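Local coordinates for toxin-like protein (Paenibacillus larvae subsp. larvae BRL-230010, PDB 5DZQ) that probably transfers ADP-ribose from NAD+ to a target protein, as a C3-like mono-ADP-ribosyltransferase toxin of a honeybee pathogen, at residues D126-K131 / Y189-M194. Numbering follows the deposited sequence.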
loop_
_atom_site.group_PDB
_atom_site.type_symbol
_atom_site.label_atom_id
_atom_site.label_comp_id
_atom_site.label_asym_id
_atom_site.label_seq_id
_atom_site.Cartn_x
_atom_site.Cartn_y
_atom_site.Cartn_z
ATOM N N ASP B 126 15.826 -22.996 -2.543
ATOM C CA ASP B 126 17.194 -23.288 -2.108
ATOM C C ASP B 126 17.893 -22.030 -1.616
ATOM O O ASP B 126 18.635 -22.053 -0.634
ATOM C CB ASP B 126 18.001 -23.918 -3.243
ATOM C CG ASP B 126 17.676 -25.383 -3.443
ATOM O OD1 ASP B 126 17.330 -26.053 -2.446
ATOM O OD2 ASP B 126 17.766 -25.866 -4.592
ATOM N N GLU B 127 17.634 -20.927 -2.301
ATOM C CA GLU B 127 18.217 -19.653 -1.934
ATOM C C GLU B 127 17.645 -19.146 -0.612
ATOM O O GLU B 127 18.335 -18.475 0.144
ATOM C CB GLU B 127 17.981 -18.634 -3.054
ATOM C CG GLU B 127 18.755 -17.335 -2.915
ATOM C CD GLU B 127 19.034 -16.680 -4.260
ATOM O OE1 GLU B 127 19.406 -17.406 -5.211
ATOM O OE2 GLU B 127 18.880 -15.443 -4.367
ATOM N N TYR B 128 16.393 -19.493 -0.323
ATOM C CA TYR B 128 15.663 -18.889 0.798
ATOM C C TYR B 128 15.465 -19.788 2.024
ATOM O O TYR B 128 15.667 -19.349 3.159
ATOM C CB TYR B 128 14.287 -18.418 0.316
ATOM C CG TYR B 128 14.205 -16.948 -0.032
ATOM C CD1 TYR B 128 15.246 -16.308 -0.694
ATOM C CD2 TYR B 128 13.073 -16.206 0.284
ATOM C CE1 TYR B 128 15.163 -14.961 -1.016
ATOM C CE2 TYR B 128 12.980 -14.864 -0.035
ATOM C CZ TYR B 128 14.027 -14.245 -0.684
ATOM O OH TYR B 128 13.929 -12.907 -1.001
ATOM N N GLN B 129 15.055 -21.032 1.803
ATOM C CA GLN B 129 14.615 -21.887 2.906
ATOM C C GLN B 129 15.748 -22.263 3.863
ATOM O O GLN B 129 16.841 -22.631 3.440
ATOM C CB GLN B 129 13.952 -23.158 2.363
ATOM C CG GLN B 129 13.237 -23.975 3.428
ATOM C CD GLN B 129 12.467 -25.146 2.858
ATOM O OE1 GLN B 129 11.484 -24.968 2.136
ATOM N NE2 GLN B 129 12.904 -26.356 3.188
ATOM N N GLY B 130 15.468 -22.162 5.157
ATOM C CA GLY B 130 16.421 -22.538 6.185
ATOM C C GLY B 130 17.285 -21.377 6.632
ATOM O O GLY B 130 18.042 -21.486 7.597
ATOM N N LYS B 131 17.162 -20.254 5.932
ATOM C CA LYS B 131 18.039 -19.113 6.160
ATOM C C LYS B 131 17.336 -17.983 6.910
ATOM O O LYS B 131 16.104 -17.906 6.930
ATOM C CB LYS B 131 18.597 -18.616 4.823
ATOM C CG LYS B 131 19.558 -19.623 4.183
ATOM C CD LYS B 131 19.738 -19.402 2.692
ATOM C CE LYS B 131 20.971 -18.558 2.380
ATOM N NZ LYS B 131 21.113 -18.259 0.921
ATOM N N TYR B 189 13.996 -13.001 10.757
ATOM C CA TYR B 189 13.118 -14.148 10.766
ATOM C C TYR B 189 13.737 -15.292 9.975
ATOM O O TYR B 189 14.386 -15.079 8.947
ATOM C CB TYR B 189 11.733 -13.778 10.211
ATOM C CG TYR B 189 11.745 -13.241 8.802
ATOM C CD1 TYR B 189 11.952 -11.890 8.553
ATOM C CD2 TYR B 189 11.532 -14.082 7.715
ATOM C CE1 TYR B 189 11.961 -11.391 7.257
ATOM C CE2 TYR B 189 11.536 -13.595 6.421
ATOM C CZ TYR B 189 11.749 -12.248 6.199
ATOM O OH TYR B 189 11.760 -11.762 4.919
ATOM N N LYS B 190 13.556 -16.506 10.485
ATOM C CA LYS B 190 14.073 -17.685 9.816
ATOM C C LYS B 190 12.991 -18.304 8.952
ATOM O O LYS B 190 11.892 -18.596 9.425
ATOM C CB LYS B 190 14.592 -18.703 10.828
ATOM C CG LYS B 190 15.064 -20.003 10.202
ATOM C CD LYS B 190 15.340 -21.034 11.278
ATOM C CE LYS B 190 15.822 -22.336 10.679
ATOM N NZ LYS B 190 17.140 -22.151 10.025
ATOM N N ILE B 191 13.299 -18.510 7.681
ATOM C CA ILE B 191 12.337 -19.129 6.793
ATOM C C ILE B 191 12.363 -20.629 7.051
ATOM O O ILE B 191 13.347 -21.307 6.746
ATOM C CB ILE B 191 12.640 -18.794 5.328
ATOM C CG1 ILE B 191 12.399 -17.298 5.106
ATOM C CG2 ILE B 191 11.789 -19.635 4.388
ATOM C CD1 ILE B 191 12.684 -16.821 3.710
ATOM N N ASP B 192 11.292 -21.130 7.664
ATOM C CA ASP B 192 11.231 -22.526 8.093
ATOM C C ASP B 192 10.858 -23.435 6.932
ATOM O O ASP B 192 11.393 -24.529 6.787
ATOM C CB ASP B 192 10.214 -22.705 9.230
ATOM C CG ASP B 192 10.614 -21.980 10.514
ATOM O OD1 ASP B 192 11.761 -22.145 10.982
ATOM O OD2 ASP B 192 9.763 -21.254 11.072
ATOM N N LYS B 193 9.931 -22.975 6.102
ATOM C CA LYS B 193 9.422 -23.793 5.010
ATOM C C LYS B 193 8.927 -22.903 3.890
ATOM O O LYS B 193 8.480 -21.783 4.126
ATOM C CB LYS B 193 8.299 -24.704 5.509
ATOM C CG LYS B 193 8.041 -25.933 4.658
ATOM C CD LYS B 193 6.998 -26.820 5.321
ATOM C CE LYS B 193 6.873 -28.174 4.636
ATOM N NZ LYS B 193 5.894 -29.059 5.345
ATOM N N MET B 194 9.003 -23.397 2.667
ATOM C CA MET B 194 8.571 -22.622 1.515
ATOM C C MET B 194 7.951 -23.549 0.479
ATOM O O MET B 194 8.565 -24.547 0.102
ATOM C CB MET B 194 9.766 -21.859 0.934
ATOM C CG MET B 194 9.422 -20.683 0.080
ATOM S SD MET B 194 10.890 -19.650 -0.182
ATOM C CE MET B 194 10.278 -18.570 -1.465
#
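Ile-191 is gripped through both of its backbone polar groups by the turn that ends helix 118-128. Its N-H gives a nearly straight bond to Lys-131 O (3.0 Å, 169° at the hydrogen), and its O accepts from Gly-130 N at 2.8 Å. That turn, Tyr-128 to Lys-131, is type II; Gly-130 has a positive phi of 91°, where a side chain would collide with the preceding carbonyl.

Side chains add two polar links. Lys-190 stays extended until its last torsion bends (chi4 65°), which brings NZ within 2.7 Å of Gly-130 O, above the carbonyl plane. Gln-129 reaches along the strand: with CG anti to the backbone N and the chain extended, OE1 takes a weak, bent bond from Met-194 N (3.0 Å). The amide thus meets the strand just past the classic beta bulge that Asp-192 and Lys-193 form opposite Glu-208.

The apolar contacts centre on Tyr-128, whose large ring suits a buried place. Branched Ile-191 brings CD1 obliquely to Tyr-128 CD2 at 3.5 Å. Met-194 SD packs on Tyr-128 CB at 3.6 Å and lies 5.2 Å from the ring centroid in an oblique Met-aromatic contact; its unbranched chain also reaches Leu-124.

After Lys-131 the chain enters strand 132-135, outermost in the mixed sheet and antiparallel to 187-198, so the turn joins the helix end to the sheet of the ADP-ribosyltransferase alpha/beta fold.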